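Cell envelope-related transcriptional attenuator domain-containing protein (Streptococcus agalactiae, PDB 3OKZ) is of unknown function but, as a LytR/CpsA/Psr family member, probably attaches glycopolymers to the cell wall through the family domain contained in this chain. Local coordinates at residues V66-S71 against T288-Y293; T60-D65 against Y244-E249; P147-V152 against Q164-S169. One frame throughout, in Å; residues are numbered along the deposited sequence.

Contact 1: V66-S71 against T288-Y293; sequences VLIKLS and TSAILY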
loop_
_atom_site.group_PDB
_atom_site.type_symbol
_atom_site.label_atom_id
_atom_site.label_comp_id
_atom_site.label_asym_id
_atom_site.label_seq_id
_atom_site.Cartn_x
_atom_site.Cartn_y
_atom_site.Cartn_z
ATOM N N VAL A 66 -5.878 5.224 -10.394
ATOM C CA VAL A 66 -4.908 5.908 -11.247
ATOM C C VAL A 66 -4.816 5.238 -12.623
ATOM O O VAL A 66 -4.702 4.013 -12.722
ATOM C CB VAL A 66 -3.524 5.923 -10.567
ATOM C CG1 VAL A 66 -2.444 6.286 -11.561
ATOM C CG2 VAL A 66 -3.537 6.930 -9.432
ATOM N N LEU A 67 -4.876 6.040 -13.683
ATOM C CA LEU A 67 -4.812 5.515 -15.050
ATOM C C LEU A 67 -3.373 5.187 -15.413
ATOM O O LEU A 67 -2.525 6.082 -15.460
ATOM C CB LEU A 67 -5.363 6.550 -16.031
ATOM C CG LEU A 67 -5.563 6.144 -17.484
ATOM C CD1 LEU A 67 -6.571 5.009 -17.578
ATOM C CD2 LEU A 67 -6.038 7.347 -18.256
ATOM N N ILE A 68 -3.096 3.919 -15.692
ATOM C CA ILE A 68 -1.731 3.517 -16.014
ATOM C C ILE A 68 -1.652 2.455 -17.112
ATOM O O ILE A 68 -2.604 1.709 -17.334
ATOM C CB ILE A 68 -1.024 2.966 -14.738
ATOM C CG1 ILE A 68 0.457 3.356 -14.736
ATOM C CG2 ILE A 68 -1.114 1.444 -14.697
ATOM C CD1 ILE A 68 1.168 3.003 -13.452
ATOM N N LYS A 69 -0.514 2.393 -17.796
ATOM C CA LYS A 69 -0.297 1.392 -18.838
ATOM C C LYS A 69 0.352 0.205 -18.137
ATOM O O LYS A 69 1.569 0.175 -17.945
ATOM C CB LYS A 69 0.644 1.937 -19.916
ATOM C CG LYS A 69 1.093 0.916 -20.954
ATOM C CD LYS A 69 2.070 1.561 -21.932
ATOM C CE LYS A 69 2.511 0.598 -23.026
ATOM N NZ LYS A 69 1.360 0.069 -23.827
ATOM N N LEU A 70 -0.465 -0.763 -17.740
ATOM C CA LEU A 70 0.039 -1.930 -17.032
ATOM C C LEU A 70 1.347 -2.476 -17.563
ATOM O O LEU A 70 1.517 -2.640 -18.766
ATOM C CB LEU A 70 -0.976 -3.062 -17.066
ATOM C CG LEU A 70 -2.385 -2.750 -16.596
ATOM C CD1 LEU A 70 -3.196 -4.050 -16.590
ATOM C CD2 LEU A 70 -2.332 -2.116 -15.208
ATOM N N SER A 71 2.266 -2.758 -16.649
ATOM C CA SER A 71 3.550 -3.342 -17.001
ATOM C C SER A 71 3.455 -4.762 -16.460
ATOM O O SER A 71 2.854 -4.980 -15.413
ATOM C CB SER A 71 4.694 -2.593 -16.317
ATOM O OG SER A 71 4.687 -1.225 -16.676
ATOM N N THR A 288 7.428 7.619 -16.712
ATOM C CA THR A 288 6.456 6.812 -15.988
ATOM C C THR A 288 5.665 6.017 -16.999
ATOM O O THR A 288 5.726 6.297 -18.194
ATOM C CB THR A 288 5.447 7.686 -15.220
ATOM O OG1 THR A 288 4.581 6.851 -14.441
ATOM C CG2 THR A 288 4.597 8.476 -16.194
ATOM N N SER A 289 4.915 5.028 -16.525
ATOM C CA SER A 289 4.096 4.226 -17.430
ATOM C C SER A 289 2.646 4.669 -17.314
ATOM O O SER A 289 1.761 4.120 -17.962
ATOM C CB SER A 289 4.227 2.738 -17.100
ATOM O OG SER A 289 4.053 2.504 -15.714
ATOM N N ALA A 290 2.418 5.681 -16.486
ATOM C CA ALA A 290 1.078 6.195 -16.267
ATOM C C ALA A 290 0.737 7.287 -17.260
ATOM O O ALA A 290 1.612 7.999 -17.747
ATOM C CB ALA A 290 0.932 6.719 -14.834
ATOM N N ILE A 291 -0.555 7.398 -17.541
ATOM C CA ILE A 291 -1.092 8.370 -18.469
ATOM C C ILE A 291 -1.121 9.730 -17.795
ATOM O O ILE A 291 -1.825 9.929 -16.814
ATOM C CB ILE A 291 -2.513 7.957 -18.888
ATOM C CG1 ILE A 291 -2.451 6.684 -19.729
ATOM C CG2 ILE A 291 -3.170 9.061 -19.690
ATOM C CD1 ILE A 291 -1.815 5.513 -19.021
ATOM N N LEU A 292 -0.348 10.669 -18.312
ATOM C CA LEU A 292 -0.314 11.990 -17.714
ATOM C C LEU A 292 -1.473 12.874 -18.157
ATOM O O LEU A 292 -2.014 12.741 -19.265
ATOM C CB LEU A 292 1.021 12.659 -18.017
ATOM C CG LEU A 292 2.210 11.838 -17.510
ATOM C CD1 LEU A 292 3.488 12.459 -18.025
ATOM C CD2 LEU A 292 2.217 11.776 -15.968
ATOM N N TYR A 293 -1.843 13.782 -17.266
ATOM C CA TYR A 293 -2.955 14.695 -17.484
ATOM C C TYR A 293 -2.781 15.557 -18.709
ATOM O O TYR A 293 -3.759 15.873 -19.376
ATOM C CB TYR A 293 -3.141 15.571 -16.241
ATOM C CG TYR A 293 -4.274 16.566 -16.305
ATOM C CD1 TYR A 293 -4.069 17.862 -16.770
ATOM C CD2 TYR A 293 -5.552 16.225 -15.855
ATOM C CE1 TYR A 293 -5.108 18.800 -16.777
ATOM C CE2 TYR A 293 -6.597 17.157 -15.858
ATOM C CZ TYR A 293 -6.367 18.441 -16.317
ATOM O OH TYR A 293 -7.385 19.369 -16.288
#

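Contact 2: T60-D65 against Y244-E249; sequences TSLERD and YQLKGE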
loop_
_atom_site.group_PDB
_atom_site.type_symbol
_atom_site.label_atom_id
_atom_site.label_comp_id
_atom_site.label_asym_id
_atom_site.label_seq_id
_atom_site.Cartn_x
_atom_site.Cartn_y
_atom_site.Cartn_z
ATOM N N THR A 60 3.629 6.246 1.181
ATOM C CA THR A 60 2.864 6.842 0.110
ATOM C C THR A 60 1.802 5.868 -0.422
ATOM O O THR A 60 2.110 4.818 -0.990
ATOM C CB THR A 60 3.814 7.336 -0.998
ATOM O OG1 THR A 60 4.652 8.363 -0.450
ATOM C CG2 THR A 60 3.041 7.929 -2.178
ATOM N N SER A 61 0.541 6.220 -0.184
ATOM C CA SER A 61 -0.593 5.423 -0.634
ATOM C C SER A 61 -0.753 5.654 -2.133
ATOM O O SER A 61 -0.591 6.775 -2.619
ATOM C CB SER A 61 -1.865 5.856 0.105
ATOM O OG SER A 61 -1.717 5.771 1.518
ATOM N N LEU A 62 -1.082 4.603 -2.870
ATOM C CA LEU A 62 -1.219 4.714 -4.320
ATOM C C LEU A 62 -2.654 4.479 -4.761
ATOM O O LEU A 62 -3.147 3.353 -4.722
ATOM C CB LEU A 62 -0.285 3.706 -4.996
ATOM C CG LEU A 62 1.112 3.638 -4.363
ATOM C CD1 LEU A 62 1.972 2.543 -5.025
ATOM C CD2 LEU A 62 1.767 5.000 -4.483
ATOM N N GLU A 63 -3.308 5.557 -5.194
ATOM C CA GLU A 63 -4.704 5.529 -5.641
ATOM C C GLU A 63 -5.001 4.437 -6.661
ATOM O O GLU A 63 -4.503 4.469 -7.784
ATOM C CB GLU A 63 -5.084 6.887 -6.230
ATOM C CG GLU A 63 -6.499 6.933 -6.786
ATOM C CD GLU A 63 -7.520 6.379 -5.810
ATOM O OE1 GLU A 63 -7.601 6.894 -4.672
ATOM O OE2 GLU A 63 -8.241 5.426 -6.176
ATOM N N ARG A 64 -5.832 3.481 -6.263
ATOM C CA ARG A 64 -6.210 2.348 -7.114
ATOM C C ARG A 64 -6.835 2.714 -8.453
ATOM O O ARG A 64 -6.805 1.912 -9.388
ATOM C CB ARG A 64 -7.195 1.459 -6.366
ATOM C CG ARG A 64 -8.422 2.225 -5.861
ATOM C CD ARG A 64 -9.466 1.288 -5.291
ATOM N NE ARG A 64 -8.870 0.356 -4.343
ATOM C CZ ARG A 64 -9.548 -0.583 -3.696
ATOM N NH1 ARG A 64 -10.855 -0.715 -3.893
ATOM N NH2 ARG A 64 -8.919 -1.392 -2.856
ATOM N N ASP A 65 -7.414 3.912 -8.541
ATOM C CA ASP A 65 -8.075 4.371 -9.762
ATOM C C ASP A 65 -7.158 5.128 -10.731
ATOM O O ASP A 65 -7.601 5.610 -11.772
ATOM C CB ASP A 65 -9.299 5.234 -9.398
ATOM C CG ASP A 65 -10.460 4.406 -8.817
ATOM O OD1 ASP A 65 -11.420 5.003 -8.276
ATOM O OD2 ASP A 65 -10.425 3.159 -8.909
ATOM N N TYR A 244 1.960 10.151 2.903
ATOM C CA TYR A 244 1.568 10.919 1.729
ATOM C C TYR A 244 0.607 10.123 0.864
ATOM O O TYR A 244 0.605 8.890 0.890
ATOM C CB TYR A 244 2.788 11.292 0.887
ATOM C CG TYR A 244 3.902 11.969 1.651
ATOM C CD1 TYR A 244 4.719 11.246 2.524
ATOM C CD2 TYR A 244 4.143 13.336 1.498
ATOM C CE1 TYR A 244 5.745 11.865 3.225
ATOM C CE2 TYR A 244 5.167 13.969 2.196
ATOM C CZ TYR A 244 5.964 13.230 3.058
ATOM O OH TYR A 244 6.967 13.861 3.764
ATOM N N GLN A 245 -0.204 10.840 0.095
ATOM C CA GLN A 245 -1.176 10.221 -0.795
ATOM C C GLN A 245 -0.920 10.682 -2.234
ATOM O O GLN A 245 -0.874 11.878 -2.523
ATOM C CB GLN A 245 -2.608 10.593 -0.370
ATOM C CG GLN A 245 -3.708 10.091 -1.325
ATOM C CD GLN A 245 -3.851 8.579 -1.345
ATOM O OE1 GLN A 245 -4.189 7.966 -0.340
ATOM N NE2 GLN A 245 -3.595 7.976 -2.495
ATOM N N LEU A 246 -0.734 9.722 -3.129
ATOM C CA LEU A 246 -0.496 10.020 -4.534
ATOM C C LEU A 246 -1.857 10.135 -5.212
ATOM O O LEU A 246 -2.622 9.174 -5.237
ATOM C CB LEU A 246 0.310 8.889 -5.165
ATOM C CG LEU A 246 0.490 8.969 -6.677
ATOM C CD1 LEU A 246 1.332 10.194 -7.026
ATOM C CD2 LEU A 246 1.144 7.694 -7.173
ATOM N N LYS A 247 -2.174 11.307 -5.750
ATOM C CA LYS A 247 -3.471 11.470 -6.403
ATOM C C LYS A 247 -3.461 12.346 -7.650
ATOM O O LYS A 247 -2.695 13.305 -7.741
ATOM C CB LYS A 247 -4.493 12.026 -5.406
ATOM C CG LYS A 247 -4.023 13.266 -4.668
ATOM C CD LYS A 247 -5.077 13.772 -3.683
ATOM C CE LYS A 247 -4.503 14.864 -2.775
ATOM N NZ LYS A 247 -5.543 15.575 -1.978
ATOM N N GLY A 248 -4.316 12.001 -8.608
ATOM C CA GLY A 248 -4.416 12.786 -9.824
ATOM C C GLY A 248 -5.779 13.455 -9.920
ATOM O O GLY A 248 -6.599 13.326 -9.009
ATOM N N GLU A 249 -6.028 14.181 -11.008
ATOM C CA GLU A 249 -7.316 14.833 -11.194
ATOM C C GLU A 249 -8.323 13.781 -11.629
ATOM O O GLU A 249 -7.963 12.818 -12.292
ATOM C CB GLU A 249 -7.225 15.920 -12.261
ATOM C CG GLU A 249 -7.426 17.335 -11.728
ATOM C CD GLU A 249 -6.222 17.849 -10.964
ATOM O OE1 GLU A 249 -5.725 17.118 -10.076
ATOM O OE2 GLU A 249 -5.777 18.985 -11.251
#

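Contact 3: P147-V152 against Q164-S169; sequences PEYKAV and QALVYS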
loop_
_atom_site.group_PDB
_atom_site.type_symbol
_atom_site.label_atom_id
_atom_site.label_comp_id
_atom_site.label_asym_id
_atom_site.label_seq_id
_atom_site.Cartn_x
_atom_site.Cartn_y
_atom_site.Cartn_z
ATOM N N PRO A 147 -22.858 -7.359 3.404
ATOM C CA PRO A 147 -23.569 -7.855 4.588
ATOM C C PRO A 147 -22.784 -8.837 5.453
ATOM O O PRO A 147 -23.167 -9.104 6.589
ATOM C CB PRO A 147 -24.837 -8.476 3.999
ATOM C CG PRO A 147 -24.435 -8.820 2.581
ATOM C CD PRO A 147 -23.646 -7.608 2.186
ATOM N N GLU A 148 -21.692 -9.370 4.910
ATOM C CA GLU A 148 -20.842 -10.317 5.636
ATOM C C GLU A 148 -20.126 -9.586 6.767
ATOM O O GLU A 148 -20.074 -10.053 7.904
ATOM C CB GLU A 148 -19.791 -10.930 4.704
ATOM C CG GLU A 148 -20.235 -11.091 3.263
ATOM C CD GLU A 148 -20.321 -9.763 2.530
ATOM O OE1 GLU A 148 -19.270 -9.115 2.346
ATOM O OE2 GLU A 148 -21.438 -9.366 2.141
ATOM N N TYR A 149 -19.560 -8.432 6.438
ATOM C CA TYR A 149 -18.857 -7.633 7.422
ATOM C C TYR A 149 -19.847 -6.776 8.188
ATOM O O TYR A 149 -20.044 -5.600 7.880
ATOM C CB TYR A 149 -17.799 -6.770 6.732
ATOM C CG TYR A 149 -16.753 -7.605 6.037
ATOM C CD1 TYR A 149 -16.841 -7.879 4.675
ATOM C CD2 TYR A 149 -15.718 -8.184 6.757
ATOM C CE1 TYR A 149 -15.915 -8.715 4.046
ATOM C CE2 TYR A 149 -14.794 -9.021 6.146
ATOM C CZ TYR A 149 -14.895 -9.284 4.792
ATOM O OH TYR A 149 -13.980 -10.119 4.197
ATOM N N LYS A 150 -20.464 -7.380 9.199
ATOM C CA LYS A 150 -21.455 -6.689 10.008
ATOM C C LYS A 150 -20.891 -5.832 11.131
ATOM O O LYS A 150 -21.651 -5.142 11.816
ATOM C CB LYS A 150 -22.461 -7.695 10.583
ATOM C CG LYS A 150 -23.392 -8.307 9.538
ATOM C CD LYS A 150 -24.508 -9.127 10.172
ATOM C CE LYS A 150 -23.985 -10.402 10.816
ATOM N NZ LYS A 150 -23.400 -11.336 9.812
ATOM N N ALA A 151 -19.573 -5.865 11.324
ATOM C CA ALA A 151 -18.947 -5.070 12.382
ATOM C C ALA A 151 -18.956 -3.600 12.015
ATOM O O ALA A 151 -19.035 -3.241 10.832
ATOM C CB ALA A 151 -17.537 -5.524 12.628
ATOM N N VAL A 152 -18.854 -2.751 13.036
ATOM C CA VAL A 152 -18.886 -1.308 12.842
ATOM C C VAL A 152 -18.093 -0.579 13.919
ATOM O O VAL A 152 -17.706 -1.173 14.923
ATOM C CB VAL A 152 -20.342 -0.778 12.930
ATOM C CG1 VAL A 152 -21.293 -1.690 12.148
ATOM C CG2 VAL A 152 -20.767 -0.674 14.402
ATOM N N GLN A 164 -13.247 -5.068 13.384
ATOM C CA GLN A 164 -13.660 -3.667 13.317
ATOM C C GLN A 164 -12.644 -2.889 12.513
ATOM O O GLN A 164 -12.993 -2.128 11.621
ATOM C CB GLN A 164 -13.724 -3.049 14.713
ATOM C CG GLN A 164 -14.630 -3.757 15.686
ATOM C CD GLN A 164 -14.778 -2.978 16.969
ATOM O OE1 GLN A 164 -15.661 -2.131 17.094
ATOM N NE2 GLN A 164 -13.895 -3.241 17.929
ATOM N N ALA A 165 -11.378 -3.079 12.857
ATOM C CA ALA A 165 -10.288 -2.403 12.169
ATOM C C ALA A 165 -10.401 -2.574 10.653
ATOM O O ALA A 165 -10.167 -1.629 9.892
ATOM C CB ALA A 165 -8.944 -2.943 12.666
ATOM N N LEU A 166 -10.760 -3.780 10.219
ATOM C CA LEU A 166 -10.919 -4.047 8.796
ATOM C C LEU A 166 -12.003 -3.119 8.241
ATOM O O LEU A 166 -11.783 -2.429 7.240
ATOM C CB LEU A 166 -11.305 -5.510 8.567
ATOM C CG LEU A 166 -11.680 -5.922 7.139
ATOM C CD1 LEU A 166 -10.553 -5.581 6.196
ATOM C CD2 LEU A 166 -11.965 -7.410 7.086
ATOM N N VAL A 167 -13.159 -3.094 8.906
ATOM C CA VAL A 167 -14.279 -2.251 8.490
ATOM C C VAL A 167 -13.876 -0.774 8.465
ATOM O O VAL A 167 -14.256 -0.032 7.555
ATOM C CB VAL A 167 -15.512 -2.444 9.427
ATOM C CG1 VAL A 167 -16.676 -1.557 8.964
ATOM C CG2 VAL A 167 -15.954 -3.912 9.414
ATOM N N TYR A 168 -13.083 -0.356 9.447
ATOM C CA TYR A 168 -12.628 1.020 9.529
ATOM C C TYR A 168 -11.723 1.426 8.373
ATOM O O TYR A 168 -11.676 2.596 7.992
ATOM C CB TYR A 168 -11.888 1.232 10.842
ATOM C CG TYR A 168 -11.452 2.662 11.102
ATOM C CD1 TYR A 168 -12.377 3.641 11.449
ATOM C CD2 TYR A 168 -10.107 3.022 11.031
ATOM C CE1 TYR A 168 -11.976 4.933 11.728
ATOM C CE2 TYR A 168 -9.695 4.325 11.306
ATOM C CZ TYR A 168 -10.635 5.266 11.658
ATOM O OH TYR A 168 -10.224 6.537 11.978
ATOM N N SER A 169 -10.996 0.476 7.803
ATOM C CA SER A 169 -10.106 0.817 6.696
ATOM C C SER A 169 -10.673 0.502 5.317
ATOM O O SER A 169 -9.981 0.656 4.312
ATOM C CB SER A 169 -8.763 0.118 6.868
ATOM O OG SER A 169 -8.952 -1.272 7.011
#

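Contact 1: V66-S71 against T288-Y293
A single beta bridge pairs Ile68, in the middle of the short strand 67-69, with Ala290, in the loop that joins helix 264-277 to helix 293-296. The two segments run roughly antiparallel, and a backbone bond lies on either side of the bridged pair, which is itself a non-hydrogen-bonded one. The N-H of Ile291 reaches Leu67 O at 3.2 Å, and the N-H of Lys69 reaches Ser289 O at 2.9 Å. In each the donor is tilted well out of the carbonyl plane, by 35° at Leu67 O and 33° at Ser289 O. Side chains fill in around this bridge. The methylene Ile68 CG1 rests on the methyl Ala290 CB at 3.4 Å, while the tip Ile68 CD1 runs on to Ser289 OG, 3.7 Å away. Beyond Ala290, Leu67 and Ile291 meet obliquely, with the branch CD2 of Leu67 lying 3.6 Å from CB of Ile291. CG1 of Ile291 stands anti to its carbonyl carbon, and the bend at chi2 (59°) brings the tip CD1 over strand 67-69, 3.6 Å from Lys69 N. Ser71 OG lies near the Ser289 side chain but is hydrogen-bonded to the carboxylate of Asp103 in helix 93-105. The same helix packs on Ile68 through Thr100 and Leu104, and Leu67 also touches Tyr259 and Ile261 of strand 258-261. Just before the bridge, Thr288 OG1 accepts the N-H of Ala290 at 3.2 Å and is also hydrogen-bonded to Leu104 O. Ile68 bonds through its own backbone to Ala83 of the partner strand 82-84, while its neighbours Leu67 and Lys69 bond to the loop. The arrangement is an isolated beta bridge beside a two-stranded antiparallel sheet, introduced by an ST turn at Thr288.

Contact 2: T60-D65 against Y244-E249
Thr60, Ser61 and Leu62 pair in parallel register with Tyr244, Gln245 and Leu246, joining strands 56-62 and 241-252 inside the central mixed sheet. The short segments 60-62 and 244-246 approach to 4.5 Å between axes, their directions differing by 26°. Ser61 supplies both backbone links: its N-H goes to Tyr244 O at 2.9 Å, and its carbonyl O takes the N-H of Leu246 at 3.0 Å. One residue thus bonds to both neighbours of the residue opposite it, as in any parallel ladder, and the CA-H of Thr60 adds a contact to the same Tyr244 O. On one face, the side chains of Thr60 and Tyr244 cross, OG1 of Thr60 lying 3.7 Å from the Tyr244 CB. Further along this face the leucine side chains also cross, and their methyls meet, CD2 of Leu62 standing 3.9 Å from CD2 of Leu246. The other face carries Ser61 and Gln245. The Gln245 chain leaves anti to its backbone N and bends at chi2 (67°), which folds the amide over Ser61, its OE1 3.2 Å from the Ser61 CB. NE2 of Gln245 gives a hydrogen bond to Leu246 O at 3.1 Å, lying above that carbonyl's plane although the oxygen itself sits in the plane of the amide. Both ends of the amide are therefore held, since OE1 accepts from Arg187, whose side chain also bonds weakly to Ser61 OG. Just past the end of strand 56-62, CB of Glu63 still packs against Leu246 O. Helix 178-200 lies over the Ser61 and Gln245 face. Helix 264-277 lies over the opposite one, His266 and Val270 touching Leu246 and Arg273 making a cation-pi contact with Tyr244, while strand 41-51 flanks 56-62 on its far side.

Contact 3: P147-V152 against Q164-S169
The ring of Tyr149 meets the side chain of Leu166 obliquely, one methyl group approaching the phenol ring at a slant. That methyl, CD2 of Leu166, lies 3.4 Å from the ring atom CE2 of Tyr149 and 3.8 Å from CD2 of the same ring. Tyr149 points its CB toward the helix 162-168, and with CG anti to the carbonyl carbon (chi1 -62°) the ring reaches Leu166. Ile142, in the loop before Tyr149, also touches the tyrosine side chain. Val167, the next residue of the helix, meets Ala151. Its two methyl groups straddle the carbonyl oxygen of Ala151, CG1 at 3.4 Å and CG2 at 3.5 Å from Ala151 O. CG2 of Val167 is also 3.9 Å from the methyl CB of Ala151, and it reaches more loosely back to CB of Tyr149. One side chain thus touches two loop residues, by van der Waals contact with a carbonyl oxygen and with apolar groups. At the start of the segment 164-169, Gln164 lies against Ala151 and Val152; its backbone belongs to the helix, Gln164 O accepting the N-H of Tyr168 at 2.8 Å. The inner side of the helix faces the body of the protein. Leu166 also packs on Met117 and Val121 of helix 117-126, and thus lies between Tyr149 and that helix. Separately, Tyr168 O accepts from Arg185 of helix 178-200. In the loop the chain turns sharply at Tyr149, where Lys150 N makes a weak hydrogen bond to Glu148 O, 3.0 Å away. This is an inverse gamma turn, whose central side chain, together with Ala151, packs a peripheral loop onto one flank of a short helix.

Contact 2 is the buried one, part of the central sheet about 10 Å from the chain's centre; contacts 1 and 3 lie farther out, at about 17 and 19 Å, and are only partly buried. Contacts 1 and 2 share a backbone-bonded design, with regular parallel pairing in one and a lone bridge to a loop in the other. They are also linked along the chain, since strand 67-69 follows strand 56-62, and they touch where Tyr293 packs on Glu249. Contact 3, nested in the chain between their paired segments, instead relies on apolar side chains, its nearest atoms about 16 Å from contact 1 and 8 Å from contact 2. Helix 178-200 neighbours both contacts 2 and 3.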